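Local coordinates for cleavage stimulation factor 77 (Encephalitozoon cuniculi, PDB 2UY1), which probably binds mRNA as a helical-repeat protein of the Suppressor of forked family, whose members belong to the nuclear machinery for 3'-end processing of pre-mRNA, at residues B[247-255]-B[439-447]; B[283-291]-B[446-454]. All coordinates share one frame; numbering follows the deposited sequence.

Together the two contacts fasten the last modelled helix, 434-446, and the loop that follows it to the helical-repeat array in the middle of the chain. In interaction 1 the helix lies across helix 247-255; in interaction 2 its last residue and the loop lie on helix 282-300. Their centres are about 11 Å apart. The segments share Phe446 and Asn447, but only Phe446 touches in both: its ring packs mainly in the first and also meets the Asn291 amide in the second, where its carbonyl takes a hydrogen bond. The two also touch directly, Leu250 CD1 lying 3.5 Å from Asn291 ND2. The last modelled segment thus ties together helices that are separate in sequence.

Interaction 1: residues B[247-255]-B[439-447]; sequences FLSLYYGLV and YHCFLDSFN
An aromatic cluster of Phe247, Tyr439 and Phe446 lies where helix 247-255 of the repeat array crosses helix 434-446, the axes of the short segments 10.8 Å apart at closest and 88° to each other. Phe247 is the knob, in a hole formed by Tyr439, Phe442, Leu443 and Phe446. Its CB does not itself point at helix 434-446; CG anti to the backbone nitrogen (chi1 178°) carries the ring in. Over one face Tyr439 CD1 comes within 3.5 Å of Phe247 CZ, the planes inclined at 47°. To the other face Phe446 turns its edge in an offset T-shaped pair, Phe446 CE2 to Phe247 CE1 3.6 Å. Leu443 N and Phe442 CB close in at the rim. The Phe446 ring takes a CH-pi contact, Leu250 CB standing 3.8 Å from its centroid almost on the normal, and its CZ comes 3.4 Å from Tyr251 N. Tyr251 points its edge at the face of Phe442, with Tyr251 CD1 3.9 Å from Phe442 CD1, and Val255 CG2 packs on Phe442 CE1. What joins these helices is therefore apolar and aromatic packing, dependent on the fit of the rings, with the Tyr251 hydroxyl satisfied by Glu221 and Ser220 of helix 213-225.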
loop_
_atom_site.group_PDB
_atom_site.type_symbol
_atom_site.label_atom_id
_atom_site.label_comp_id
_atom_site.label_asym_id
_atom_site.label_seq_id
_atom_site.Cartn_x
_atom_site.Cartn_y
_atom_site.Cartn_z
ATOM N N PHE B 247 -17.164 5.396 21.776
ATOM C CA PHE B 247 -16.260 6.585 21.918
ATOM C C PHE B 247 -16.431 7.387 23.242
ATOM O O PHE B 247 -15.454 7.629 23.978
ATOM C CB PHE B 247 -16.377 7.557 20.701
ATOM C CG PHE B 247 -15.524 8.787 20.831
ATOM C CD1 PHE B 247 -14.218 8.822 20.270
ATOM C CD2 PHE B 247 -15.971 9.903 21.543
ATOM C CE1 PHE B 247 -13.432 9.953 20.407
ATOM C CE2 PHE B 247 -15.177 11.028 21.702
ATOM C CZ PHE B 247 -13.888 11.060 21.138
ATOM N N LEU B 248 -17.659 7.850 23.496
ATOM C CA LEU B 248 -17.907 8.761 24.620
ATOM C C LEU B 248 -17.683 8.102 25.952
ATOM O O LEU B 248 -17.337 8.784 26.896
ATOM C CB LEU B 248 -19.336 9.383 24.573
ATOM C CG LEU B 248 -19.584 10.665 23.796
ATOM C CD1 LEU B 248 -21.009 11.128 24.078
ATOM C CD2 LEU B 248 -18.654 11.792 24.146
ATOM N N SER B 249 -17.868 6.777 26.036
ATOM C CA SER B 249 -17.540 6.043 27.274
ATOM C C SER B 249 -16.045 5.912 27.497
ATOM O O SER B 249 -15.582 5.983 28.649
ATOM C CB SER B 249 -18.227 4.672 27.309
ATOM O OG SER B 249 -19.663 4.835 27.234
ATOM N N LEU B 250 -15.293 5.690 26.410
ATOM C CA LEU B 250 -13.836 5.635 26.472
ATOM C C LEU B 250 -13.205 6.965 26.875
ATOM O O LEU B 250 -12.259 7.009 27.697
ATOM C CB LEU B 250 -13.243 5.114 25.131
ATOM C CG LEU B 250 -13.601 3.700 24.658
ATOM C CD1 LEU B 250 -12.671 3.253 23.532
ATOM C CD2 LEU B 250 -13.513 2.688 25.763
ATOM N N TYR B 251 -13.720 8.047 26.282
ATOM C CA TYR B 251 -13.361 9.391 26.657
ATOM C C TYR B 251 -13.772 9.743 28.120
ATOM O O TYR B 251 -13.008 10.296 28.902
ATOM C CB TYR B 251 -14.042 10.312 25.669
ATOM C CG TYR B 251 -13.916 11.805 25.917
ATOM C CD1 TYR B 251 -12.799 12.521 25.422
ATOM C CD2 TYR B 251 -14.926 12.522 26.562
ATOM C CE1 TYR B 251 -12.683 13.906 25.604
ATOM C CE2 TYR B 251 -14.793 13.948 26.745
ATOM C CZ TYR B 251 -13.684 14.610 26.256
ATOM O OH TYR B 251 -13.551 15.981 26.411
ATOM N N TYR B 252 -15.000 9.430 28.478
ATOM C CA TYR B 252 -15.422 9.471 29.904
ATOM C C TYR B 252 -14.472 8.683 30.833
ATOM O O TYR B 252 -13.940 9.230 31.760
ATOM C CB TYR B 252 -16.868 8.927 29.990
ATOM C CG TYR B 252 -17.577 9.150 31.350
ATOM C CD1 TYR B 252 -17.870 10.438 31.812
ATOM C CD2 TYR B 252 -17.980 8.057 32.133
ATOM C CE1 TYR B 252 -18.516 10.628 33.073
ATOM C CE2 TYR B 252 -18.624 8.226 33.375
ATOM C CZ TYR B 252 -18.892 9.509 33.844
ATOM O OH TYR B 252 -19.567 9.672 35.086
ATOM N N GLY B 253 -14.175 7.423 30.556
ATOM C CA GLY B 253 -13.304 6.689 31.476
ATOM C C GLY B 253 -11.961 7.388 31.629
ATOM O O GLY B 253 -11.498 7.658 32.736
ATOM N N LEU B 254 -11.332 7.710 30.496
ATOM C CA LEU B 254 -9.989 8.242 30.549
ATOM C C LEU B 254 -9.895 9.708 30.982
ATOM O O LEU B 254 -9.021 10.058 31.764
ATOM C CB LEU B 254 -9.261 8.036 29.207
ATOM C CG LEU B 254 -7.765 8.402 29.171
ATOM C CD1 LEU B 254 -6.882 7.618 30.153
ATOM C CD2 LEU B 254 -7.276 8.269 27.686
ATOM N N VAL B 255 -10.706 10.566 30.405
ATOM C CA VAL B 255 -10.516 12.022 30.568
ATOM C C VAL B 255 -11.160 12.485 31.896
ATOM O O VAL B 255 -10.655 13.392 32.580
ATOM C CB VAL B 255 -11.141 12.776 29.367
ATOM C CG1 VAL B 255 -11.425 14.266 29.660
ATOM C CG2 VAL B 255 -10.263 12.617 28.106
ATOM N N TYR B 439 -11.340 15.659 17.766
ATOM C CA TYR B 439 -12.120 14.456 17.919
ATOM C C TYR B 439 -11.435 13.300 17.236
ATOM O O TYR B 439 -11.331 12.256 17.843
ATOM C CB TYR B 439 -13.532 14.647 17.300
ATOM C CG TYR B 439 -14.308 13.348 17.123
ATOM C CD1 TYR B 439 -14.954 12.729 18.210
ATOM C CD2 TYR B 439 -14.384 12.737 15.874
ATOM C CE1 TYR B 439 -15.658 11.569 18.042
ATOM C CE2 TYR B 439 -15.070 11.578 15.702
ATOM C CZ TYR B 439 -15.693 10.979 16.794
ATOM O OH TYR B 439 -16.405 9.817 16.591
ATOM N N HIS B 440 -11.024 13.473 15.965
ATOM C CA HIS B 440 -10.350 12.381 15.255
ATOM C C HIS B 440 -9.053 11.980 15.866
ATOM O O HIS B 440 -8.738 10.815 15.891
ATOM C CB HIS B 440 -10.251 12.591 13.735
ATOM C CG HIS B 440 -11.573 12.481 13.059
ATOM N ND1 HIS B 440 -12.511 13.417 12.782
ATOM C CD2 HIS B 440 -12.117 11.268 12.698
ATOM C CE1 HIS B 440 -13.562 12.772 12.188
ATOM N NE2 HIS B 440 -13.311 11.470 12.170
ATOM N N CYS B 441 -8.341 12.929 16.445
ATOM C CA CYS B 441 -7.176 12.640 17.281
ATOM C C CYS B 441 -7.478 11.693 18.422
ATOM O O CYS B 441 -6.721 10.786 18.665
ATOM C CB CYS B 441 -6.500 13.918 17.792
ATOM S SG CYS B 441 -5.535 14.843 16.536
ATOM N N PHE B 442 -8.596 11.897 19.132
ATOM C CA PHE B 442 -8.948 11.026 20.216
ATOM C C PHE B 442 -9.397 9.705 19.620
ATOM O O PHE B 442 -8.909 8.673 20.051
ATOM C CB PHE B 442 -10.052 11.657 21.093
ATOM C CG PHE B 442 -9.539 12.576 22.158
ATOM C CD1 PHE B 442 -9.473 12.164 23.463
ATOM C CD2 PHE B 442 -9.154 13.888 21.850
ATOM C CE1 PHE B 442 -8.990 12.999 24.467
ATOM C CE2 PHE B 442 -8.665 14.718 22.826
ATOM C CZ PHE B 442 -8.593 14.262 24.158
ATOM N N LEU B 443 -10.326 9.726 18.636
ATOM C CA LEU B 443 -10.753 8.499 18.013
ATOM C C LEU B 443 -9.618 7.610 17.514
ATOM O O LEU B 443 -9.671 6.404 17.690
ATOM C CB LEU B 443 -11.680 8.765 16.814
ATOM C CG LEU B 443 -12.239 7.571 16.051
ATOM C CD1 LEU B 443 -13.101 6.687 17.002
ATOM C CD2 LEU B 443 -13.143 8.115 14.892
ATOM N N ASP B 444 -8.646 8.188 16.818
ATOM C CA ASP B 444 -7.589 7.340 16.263
ATOM C C ASP B 444 -6.797 6.697 17.369
ATOM O O ASP B 444 -6.241 5.625 17.206
ATOM C CB ASP B 444 -6.655 8.146 15.385
ATOM C CG ASP B 444 -7.309 8.592 14.120
ATOM O OD1 ASP B 444 -8.373 8.042 13.690
ATOM O OD2 ASP B 444 -6.771 9.541 13.568
ATOM N N SER B 445 -6.698 7.400 18.488
ATOM C CA SER B 445 -5.906 6.950 19.628
ATOM C C SER B 445 -6.611 5.809 20.372
ATOM O O SER B 445 -5.930 4.917 20.880
ATOM C CB SER B 445 -5.709 8.108 20.588
ATOM O OG SER B 445 -4.780 9.065 20.080
ATOM N N PHE B 446 -7.938 5.876 20.502
ATOM C CA PHE B 446 -8.691 4.811 21.186
ATOM C C PHE B 446 -8.664 3.574 20.291
ATOM O O PHE B 446 -8.631 2.449 20.809
ATOM C CB PHE B 446 -10.169 5.144 21.431
ATOM C CG PHE B 446 -10.420 6.270 22.412
ATOM C CD1 PHE B 446 -9.820 6.300 23.657
ATOM C CD2 PHE B 446 -11.327 7.275 22.108
ATOM C CE1 PHE B 446 -10.049 7.346 24.578
ATOM C CE2 PHE B 446 -11.606 8.299 23.051
ATOM C CZ PHE B 446 -10.946 8.331 24.272
ATOM N N ASN B 447 -8.697 3.791 18.961
ATOM C CA ASN B 447 -8.641 2.657 17.972
ATOM C C ASN B 447 -7.217 2.051 17.967
ATOM O O ASN B 447 -6.291 2.772 18.234
ATOM C CB ASN B 447 -9.092 3.122 16.554
ATOM C CG ASN B 447 -10.577 3.432 16.488
ATOM O OD1 ASN B 447 -11.355 2.892 17.273
ATOM N ND2 ASN B 447 -10.984 4.331 15.565
#

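Interaction 2: residues B[283-291]-B[446-454]; sequences KELDLLRIN and FNFLDLKIR
Leu287 and Leu451 lead the apolar part of this contact, in which helix 282-300 receives the loop leaving helix 434-446. Their side chains run alongside one another, pointing opposite ways, with Leu287 CD1 3.8 Å from Leu451 CG, and the other branch of Leu287 packs on Ile453, Leu287 CD2 to Ile453 CG1 3.9 Å. Leu451, its CG anti to the backbone nitrogen (chi1 -166°), spreads its methyls along the helix: CD1 lies against the Lys283 backbone, and CD2 meets Ile290 CD1 tip to tip at 3.7 Å. The same Ile290 methyl reaches Phe448 CD2 at 3.8 Å. Phe448 to Leu451 form a type II' beta turn, whose first and last residues exchange two backbone hydrogen bonds.

The polar grip comes from Asn291. Its ND2 gives a nearly straight hydrogen bond to Phe446 O (2.9 Å, 172° at the hydrogen), with the acceptor close to the amide plane. ND2 also bonds Leu287 O one turn back, at 3.1 Å. Within the loop, Asn447 OD1 takes the Ile453 N-H.

Charges gather at the edge, where Lys283 NZ lies over one face of the Arg454 guanidinium, 3.5 Å from Arg454 NH1; the nearby Asp450 carboxylate, not in contact, may partly offset the repulsion. Asp450 is hydrogen-bonded to His320 of helix 319-333, which fastens the turn to a further helix. The bond to Leu287 O orients the Asn291 amide, and its single bond across holds the Phe446 carbonyl where the chain leaves the helix, while apolar packing carries the rest.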
loop_
_atom_site.group_PDB
_atom_site.type_symbol
_atom_site.label_atom_id
_atom_site.label_comp_id
_atom_site.label_asym_id
_atom_site.label_seq_id
_atom_site.Cartn_x
_atom_site.Cartn_y
_atom_site.Cartn_z
ATOM N N LYS B 283 -14.937 -7.578 19.340
ATOM C CA LYS B 283 -14.135 -6.425 18.990
ATOM C C LYS B 283 -14.227 -5.306 20.060
ATOM O O LYS B 283 -13.240 -4.690 20.426
ATOM C CB LYS B 283 -14.539 -5.950 17.590
ATOM C CG LYS B 283 -14.135 -6.986 16.511
ATOM C CD LYS B 283 -14.281 -6.520 15.047
ATOM C CE LYS B 283 -13.783 -5.075 14.846
ATOM N NZ LYS B 283 -13.047 -4.934 13.575
ATOM N N GLU B 284 -15.447 -5.073 20.517
ATOM C CA GLU B 284 -15.760 -4.224 21.668
ATOM C C GLU B 284 -14.953 -4.652 22.882
ATOM O O GLU B 284 -14.253 -3.846 23.495
ATOM C CB GLU B 284 -17.217 -4.461 21.964
ATOM C CG GLU B 284 -17.986 -4.778 20.717
ATOM C CD GLU B 284 -18.277 -3.542 19.973
ATOM O OE1 GLU B 284 -18.278 -2.489 20.658
ATOM O OE2 GLU B 284 -18.499 -3.604 18.744
ATOM N N LEU B 285 -15.023 -5.940 23.179
ATOM C CA LEU B 285 -14.403 -6.491 24.371
ATOM C C LEU B 285 -12.882 -6.370 24.341
ATOM O O LEU B 285 -12.274 -6.037 25.371
ATOM C CB LEU B 285 -14.917 -7.930 24.677
ATOM C CG LEU B 285 -16.473 -8.029 24.935
ATOM C CD1 LEU B 285 -16.976 -9.499 24.858
ATOM C CD2 LEU B 285 -16.940 -7.356 26.249
ATOM N N ASP B 286 -12.269 -6.629 23.185
ATOM C CA ASP B 286 -10.827 -6.436 23.028
ATOM C C ASP B 286 -10.524 -4.951 23.065
ATOM O O ASP B 286 -9.586 -4.585 23.710
ATOM C CB ASP B 286 -10.298 -7.036 21.733
ATOM C CG ASP B 286 -10.171 -8.574 21.781
ATOM O OD1 ASP B 286 -10.041 -9.174 22.886
ATOM O OD2 ASP B 286 -10.160 -9.173 20.671
ATOM N N LEU B 287 -11.317 -4.097 22.389
ATOM C CA LEU B 287 -11.048 -2.656 22.489
ATOM C C LEU B 287 -11.271 -2.064 23.880
ATOM O O LEU B 287 -10.634 -1.061 24.238
ATOM C CB LEU B 287 -11.751 -1.835 21.409
ATOM C CG LEU B 287 -10.998 -0.590 20.881
ATOM C CD1 LEU B 287 -9.527 -0.794 20.416
ATOM C CD2 LEU B 287 -11.790 -0.008 19.776
ATOM N N LEU B 288 -12.137 -2.689 24.687
ATOM C CA LEU B 288 -12.319 -2.257 26.068
ATOM C C LEU B 288 -11.102 -2.601 26.911
ATOM O O LEU B 288 -10.641 -1.779 27.696
ATOM C CB LEU B 288 -13.560 -2.932 26.702
ATOM C CG LEU B 288 -14.894 -2.382 26.258
ATOM C CD1 LEU B 288 -15.969 -3.358 26.721
ATOM C CD2 LEU B 288 -15.026 -0.982 26.819
ATOM N N ARG B 289 -10.596 -3.820 26.740
ATOM C CA ARG B 289 -9.433 -4.287 27.469
ATOM C C ARG B 289 -8.207 -3.457 27.234
ATOM O O ARG B 289 -7.528 -3.037 28.171
ATOM C CB ARG B 289 -9.125 -5.718 27.070
ATOM C CG ARG B 289 -10.086 -6.714 27.647
ATOM C CD ARG B 289 -9.823 -8.089 27.075
ATOM N NE ARG B 289 -11.032 -8.698 26.527
ATOM C CZ ARG B 289 -11.544 -9.871 26.902
ATOM N NH1 ARG B 289 -10.961 -10.587 27.852
ATOM N NH2 ARG B 289 -12.652 -10.329 26.322
ATOM N N ILE B 290 -7.922 -3.215 25.958
ATOM C CA ILE B 290 -6.835 -2.379 25.557
ATOM C C ILE B 290 -6.980 -0.973 26.206
ATOM O O ILE B 290 -6.042 -0.459 26.799
ATOM C CB ILE B 290 -6.758 -2.344 23.973
ATOM C CG1 ILE B 290 -6.000 -3.573 23.476
ATOM C CG2 ILE B 290 -6.142 -0.982 23.478
ATOM C CD1 ILE B 290 -6.268 -3.873 21.964
ATOM N N ASN B 291 -8.171 -0.384 26.117
ATOM C CA ASN B 291 -8.400 0.954 26.632
ATOM C C ASN B 291 -8.405 1.077 28.153
ATOM O O ASN B 291 -7.971 2.098 28.716
ATOM C CB ASN B 291 -9.581 1.626 25.919
ATOM C CG ASN B 291 -9.122 2.288 24.555
ATOM O OD1 ASN B 291 -8.378 3.255 24.547
ATOM N ND2 ASN B 291 -9.525 1.708 23.458
ATOM N N PHE B 446 -7.938 5.876 20.502
ATOM C CA PHE B 446 -8.691 4.811 21.186
ATOM C C PHE B 446 -8.664 3.574 20.291
ATOM O O PHE B 446 -8.631 2.449 20.809
ATOM C CB PHE B 446 -10.169 5.144 21.431
ATOM C CG PHE B 446 -10.420 6.270 22.412
ATOM C CD1 PHE B 446 -9.820 6.300 23.657
ATOM C CD2 PHE B 446 -11.327 7.275 22.108
ATOM C CE1 PHE B 446 -10.049 7.346 24.578
ATOM C CE2 PHE B 446 -11.606 8.299 23.051
ATOM C CZ PHE B 446 -10.946 8.331 24.272
ATOM N N ASN B 447 -8.697 3.791 18.961
ATOM C CA ASN B 447 -8.641 2.657 17.972
ATOM C C ASN B 447 -7.217 2.051 17.967
ATOM O O ASN B 447 -6.291 2.772 18.234
ATOM C CB ASN B 447 -9.092 3.122 16.554
ATOM C CG ASN B 447 -10.577 3.432 16.488
ATOM O OD1 ASN B 447 -11.355 2.892 17.273
ATOM N ND2 ASN B 447 -10.984 4.331 15.565
ATOM N N PHE B 448 -7.037 0.739 17.755
ATOM C CA PHE B 448 -5.688 0.112 17.815
ATOM C C PHE B 448 -5.513 -0.719 16.556
ATOM O O PHE B 448 -6.243 -1.695 16.323
ATOM C CB PHE B 448 -5.458 -0.752 19.081
ATOM C CG PHE B 448 -4.100 -1.482 19.113
ATOM C CD1 PHE B 448 -2.877 -0.768 19.215
ATOM C CD2 PHE B 448 -4.029 -2.873 18.999
ATOM C CE1 PHE B 448 -1.627 -1.442 19.262
ATOM C CE2 PHE B 448 -2.805 -3.532 19.026
ATOM C CZ PHE B 448 -1.593 -2.819 19.161
ATOM N N LEU B 449 -4.562 -0.327 15.722
ATOM C CA LEU B 449 -4.401 -0.994 14.443
ATOM C C LEU B 449 -5.752 -1.003 13.684
ATOM O O LEU B 449 -6.337 0.049 13.497
ATOM C CB LEU B 449 -3.842 -2.385 14.659
ATOM C CG LEU B 449 -2.464 -2.334 15.386
ATOM C CD1 LEU B 449 -1.900 -3.690 15.461
ATOM C CD2 LEU B 449 -1.503 -1.419 14.628
ATOM N N ASP B 450 -6.229 -2.179 13.270
ATOM C CA ASP B 450 -7.472 -2.315 12.517
ATOM C C ASP B 450 -8.692 -2.608 13.418
ATOM O O ASP B 450 -9.857 -2.707 12.943
ATOM C CB ASP B 450 -7.303 -3.427 11.476
ATOM C CG ASP B 450 -7.103 -4.754 12.101
ATOM O OD1 ASP B 450 -6.031 -4.942 12.746
ATOM O OD2 ASP B 450 -8.038 -5.597 11.959
ATOM N N LEU B 451 -8.413 -2.765 14.708
ATOM C CA LEU B 451 -9.434 -2.836 15.730
ATOM C C LEU B 451 -9.989 -1.417 15.951
ATOM O O LEU B 451 -9.305 -0.566 16.517
ATOM C CB LEU B 451 -8.807 -3.326 17.021
ATOM C CG LEU B 451 -9.711 -3.797 18.155
ATOM C CD1 LEU B 451 -10.665 -4.904 17.677
ATOM C CD2 LEU B 451 -8.787 -4.317 19.242
ATOM N N LYS B 452 -11.201 -1.168 15.472
ATOM C CA LYS B 452 -11.810 0.161 15.428
ATOM C C LYS B 452 -13.181 0.158 16.081
ATOM O O LYS B 452 -13.797 -0.884 16.129
ATOM C CB LYS B 452 -11.912 0.651 13.980
ATOM C CG LYS B 452 -10.531 1.011 13.406
ATOM C CD LYS B 452 -10.545 1.430 12.004
ATOM C CE LYS B 452 -9.094 1.806 11.567
ATOM N NZ LYS B 452 -9.037 2.475 10.254
ATOM N N ILE B 453 -13.623 1.307 16.591
ATOM C CA ILE B 453 -14.993 1.537 17.109
ATOM C C ILE B 453 -15.973 1.453 15.891
ATOM O O ILE B 453 -15.724 2.080 14.885
ATOM C CB ILE B 453 -15.038 2.933 17.839
ATOM C CG1 ILE B 453 -14.223 2.925 19.147
ATOM C CG2 ILE B 453 -16.452 3.423 18.142
ATOM C CD1 ILE B 453 -13.915 4.361 19.750
ATOM N N ARG B 454 -17.074 0.685 16.013
ATOM C CA ARG B 454 -17.839 0.160 14.850
ATOM C C ARG B 454 -19.380 0.309 14.764
ATOM O O ARG B 454 -20.037 -0.719 14.512
ATOM C CB ARG B 454 -17.587 -1.377 14.711
ATOM C CG ARG B 454 -16.302 -1.793 13.970
ATOM C CD ARG B 454 -16.364 -1.504 12.483
ATOM N NE ARG B 454 -15.070 -1.111 11.912
ATOM C CZ ARG B 454 -14.275 -1.913 11.204
ATOM N NH1 ARG B 454 -14.635 -3.176 10.980
ATOM N NH2 ARG B 454 -13.118 -1.455 10.716
#